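Local structure of aspartokinase (3TVI) at residues L14-K22 with R78-L86. The protein probably catalyses the ATP-dependent phosphorylation of the beta-carboxyl group of L-aspartate, an early step in making lysine, threonine and methionine, and carries bound lysine at its ACT regulatory domains. Residues are numbered along the deposited sequence; the frame is centred on the assembly and turned at random.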
# COMPACT_ATOMS: atom_id res chain seq x y z
N LEU B 14 -0.51 42.96 -1.46
CA LEU B 14 -0.79 44.08 -2.32
C LEU B 14 -2.30 44.22 -2.55
O LEU B 14 -2.74 44.55 -3.64
CB LEU B 14 -0.07 43.91 -3.66
CG LEU B 14 1.42 43.56 -3.66
CD1 LEU B 14 1.89 43.14 -5.04
CD2 LEU B 14 2.27 44.72 -3.18
N ALA B 15 -3.11 43.97 -1.52
CA ALA B 15 -4.57 44.04 -1.67
C ALA B 15 -5.06 45.49 -1.83
O ALA B 15 -6.07 45.75 -2.50
CB ALA B 15 -5.25 43.38 -0.48
N ASP B 16 -4.34 46.42 -1.21
CA ASP B 16 -4.71 47.83 -1.25
C ASP B 16 -3.52 48.72 -0.89
O ASP B 16 -2.40 48.23 -0.73
CB ASP B 16 -5.91 48.09 -0.32
CG ASP B 16 -5.63 47.75 1.12
OD1 ASP B 16 -6.59 47.36 1.83
OD2 ASP B 16 -4.47 47.87 1.57
N SER B 17 -3.76 50.03 -0.77
CA SER B 17 -2.70 51.00 -0.62
C SER B 17 -1.92 50.78 0.66
O SER B 17 -0.71 50.93 0.68
CB SER B 17 -3.26 52.43 -0.68
OG SER B 17 -3.76 52.85 0.59
N ASN B 18 -2.63 50.42 1.73
CA ASN B 18 -1.98 50.20 3.02
C ASN B 18 -0.94 49.09 2.96
O ASN B 18 0.15 49.24 3.50
CB ASN B 18 -2.99 49.86 4.12
CG ASN B 18 -4.07 50.90 4.27
OD1 ASN B 18 -3.88 52.07 3.94
ND2 ASN B 18 -5.23 50.48 4.76
N GLN B 19 -1.29 47.98 2.30
CA GLN B 19 -0.36 46.86 2.19
C GLN B 19 0.88 47.27 1.43
O GLN B 19 1.99 46.88 1.79
CB GLN B 19 -1.02 45.67 1.50
CG GLN B 19 -2.29 45.17 2.16
CD GLN B 19 -2.15 45.09 3.67
OE1 GLN B 19 -1.65 44.10 4.21
NE2 GLN B 19 -2.60 46.14 4.35
N PHE B 20 0.70 48.04 0.36
CA PHE B 20 1.82 48.56 -0.40
C PHE B 20 2.79 49.33 0.49
O PHE B 20 4.01 49.22 0.33
CB PHE B 20 1.35 49.50 -1.50
CG PHE B 20 0.90 48.82 -2.76
CD1 PHE B 20 1.67 48.90 -3.91
CD2 PHE B 20 -0.29 48.14 -2.81
CE1 PHE B 20 1.26 48.31 -5.08
CE2 PHE B 20 -0.72 47.55 -3.98
CZ PHE B 20 0.06 47.63 -5.12
N LYS B 21 2.27 50.10 1.44
CA LYS B 21 3.15 50.81 2.36
C LYS B 21 3.95 49.80 3.15
O LYS B 21 5.12 50.02 3.42
CB LYS B 21 2.38 51.72 3.31
CG LYS B 21 1.63 52.83 2.59
CD LYS B 21 1.06 53.86 3.55
CE LYS B 21 0.31 54.93 2.80
NZ LYS B 21 0.04 56.11 3.66
N LYS B 22 3.33 48.67 3.49
CA LYS B 22 4.03 47.61 4.21
C LYS B 22 5.14 47.07 3.34
O LYS B 22 6.24 46.82 3.82
CB LYS B 22 3.09 46.48 4.66
CG LYS B 22 1.87 46.98 5.41
CD LYS B 22 1.12 45.89 6.16
CE LYS B 22 -0.03 46.50 6.95
NZ LYS B 22 -1.26 45.67 6.90
N ARG B 78 -9.98 50.22 -9.34
CA ARG B 78 -9.14 49.55 -8.36
C ARG B 78 -7.74 50.12 -8.35
O ARG B 78 -7.19 50.41 -7.29
CB ARG B 78 -9.06 48.06 -8.66
CG ARG B 78 -8.44 47.21 -7.56
CD ARG B 78 -9.46 46.89 -6.49
NE ARG B 78 -9.06 45.70 -5.76
CZ ARG B 78 -8.18 45.67 -4.77
NH1 ARG B 78 -7.57 46.78 -4.36
NH2 ARG B 78 -7.90 44.52 -4.19
N TYR B 79 -7.16 50.26 -9.54
CA TYR B 79 -5.78 50.69 -9.67
C TYR B 79 -5.59 52.21 -9.51
O TYR B 79 -4.51 52.64 -9.11
CB TYR B 79 -5.19 50.23 -11.00
CG TYR B 79 -4.67 48.81 -10.99
CD1 TYR B 79 -5.46 47.75 -11.43
CD2 TYR B 79 -3.39 48.53 -10.54
CE1 TYR B 79 -4.98 46.45 -11.42
CE2 TYR B 79 -2.91 47.22 -10.53
CZ TYR B 79 -3.71 46.19 -10.97
OH TYR B 79 -3.23 44.91 -10.97
N THR B 80 -6.59 53.02 -9.82
CA THR B 80 -6.40 54.46 -9.66
C THR B 80 -6.51 54.83 -8.19
O THR B 80 -5.77 55.69 -7.72
CB THR B 80 -7.35 55.33 -10.51
OG1 THR B 80 -8.66 55.32 -9.93
CG2 THR B 80 -7.40 54.86 -11.97
N GLU B 81 -7.41 54.19 -7.45
CA GLU B 81 -7.49 54.43 -6.00
C GLU B 81 -6.17 54.15 -5.31
O GLU B 81 -5.78 54.86 -4.40
CB GLU B 81 -8.60 53.60 -5.36
CG GLU B 81 -10.00 54.09 -5.70
CD GLU B 81 -11.09 53.11 -5.32
OE1 GLU B 81 -10.79 52.03 -4.76
OE2 GLU B 81 -12.27 53.43 -5.59
N ILE B 82 -5.47 53.12 -5.78
CA ILE B 82 -4.23 52.67 -5.17
C ILE B 82 -3.11 53.67 -5.37
O ILE B 82 -2.44 54.05 -4.42
CB ILE B 82 -3.77 51.32 -5.74
CG1 ILE B 82 -4.63 50.19 -5.17
CG2 ILE B 82 -2.31 51.06 -5.41
CD1 ILE B 82 -4.41 48.86 -5.85
N VAL B 83 -2.90 54.05 -6.62
CA VAL B 83 -1.81 54.97 -6.97
C VAL B 83 -2.15 56.39 -6.49
O VAL B 83 -1.26 57.21 -6.25
CB VAL B 83 -1.46 54.92 -8.49
CG1 VAL B 83 -2.68 55.23 -9.34
CG2 VAL B 83 -0.33 55.87 -8.84
N SER B 84 -3.44 56.66 -6.32
CA SER B 84 -3.90 57.92 -5.76
C SER B 84 -3.60 57.99 -4.27
O SER B 84 -2.89 58.89 -3.82
CB SER B 84 -5.40 58.07 -5.98
OG SER B 84 -5.91 59.12 -5.21
N GLU B 85 -4.14 57.03 -3.52
CA GLU B 85 -3.92 56.95 -2.07
C GLU B 85 -2.44 56.91 -1.71
O GLU B 85 -2.05 57.44 -0.69
CB GLU B 85 -4.59 55.70 -1.49
CG GLU B 85 -6.11 55.77 -1.42
CD GLU B 85 -6.78 54.41 -1.51
OE1 GLU B 85 -6.12 53.37 -1.24
OE2 GLU B 85 -7.99 54.38 -1.86
N LEU B 86 -1.63 56.26 -2.54
CA LEU B 86 -0.18 56.27 -2.36
C LEU B 86 0.43 57.58 -2.85
O LEU B 86 1.57 57.89 -2.53
CB LEU B 86 0.48 55.08 -3.09
CG LEU B 86 0.68 53.78 -2.32
CD1 LEU B 86 -0.23 53.67 -1.10
CD2 LEU B 86 0.51 52.59 -3.25
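R78 reaches from helix 69-85 to the loop that leads into helix 17-28 and grips the carbonyl oxygen of A15 end-on with two nitrogens. R78 NH1 lies 2.6 Å and R78 NH2 2.8 Å from A15 O. The oxygen sits in the guanidinium plane; NH2 approaches on a lone pair in the carbonyl plane, while NH1 is tilted 17° from it. A bend at chi2 (81°) in the R78 chain brings the group there.

One turn on, I82 lays CG2 over one face of the F20 ring, 4.2 Å from its centroid, a CH-pi contact; L14 CD2 sits over the opposite face, so the phenyl is sandwiched between two methyls. L124 of helix 109-127 also touches F20.

From CB and CG, L86 sends its two methyls to helix 17-28, where they part. CD1 turns to S17, meeting CB and the backbone O, with K21 CE farther out; L86 CD2 packs on F20 CB at 3.6 Å and leans obliquely on the ring. Beside it, E85 OE1 takes a weak hydrogen bond from S17 OG (3.0 Å). On the loop side, D16 N-caps helix 17-28, its OD2 accepting from Q19 N.

The axes of 17-22 and 78-85 come within 9.6 Å and cross at -50°, with S17 and I82 nearest in backbone register. Both segments belong to the amino acid kinase domain, and the side chain of A15 is about 6 Å from G11, a predicted ATP-binding residue. The chemistry is divided: apolar packing joins the helices around F20, whereas the paired bonds from R78 tie the loop following the predicted nucleotide-binding glycines to helix 69-85 and aim the guanidinium end at A15 O.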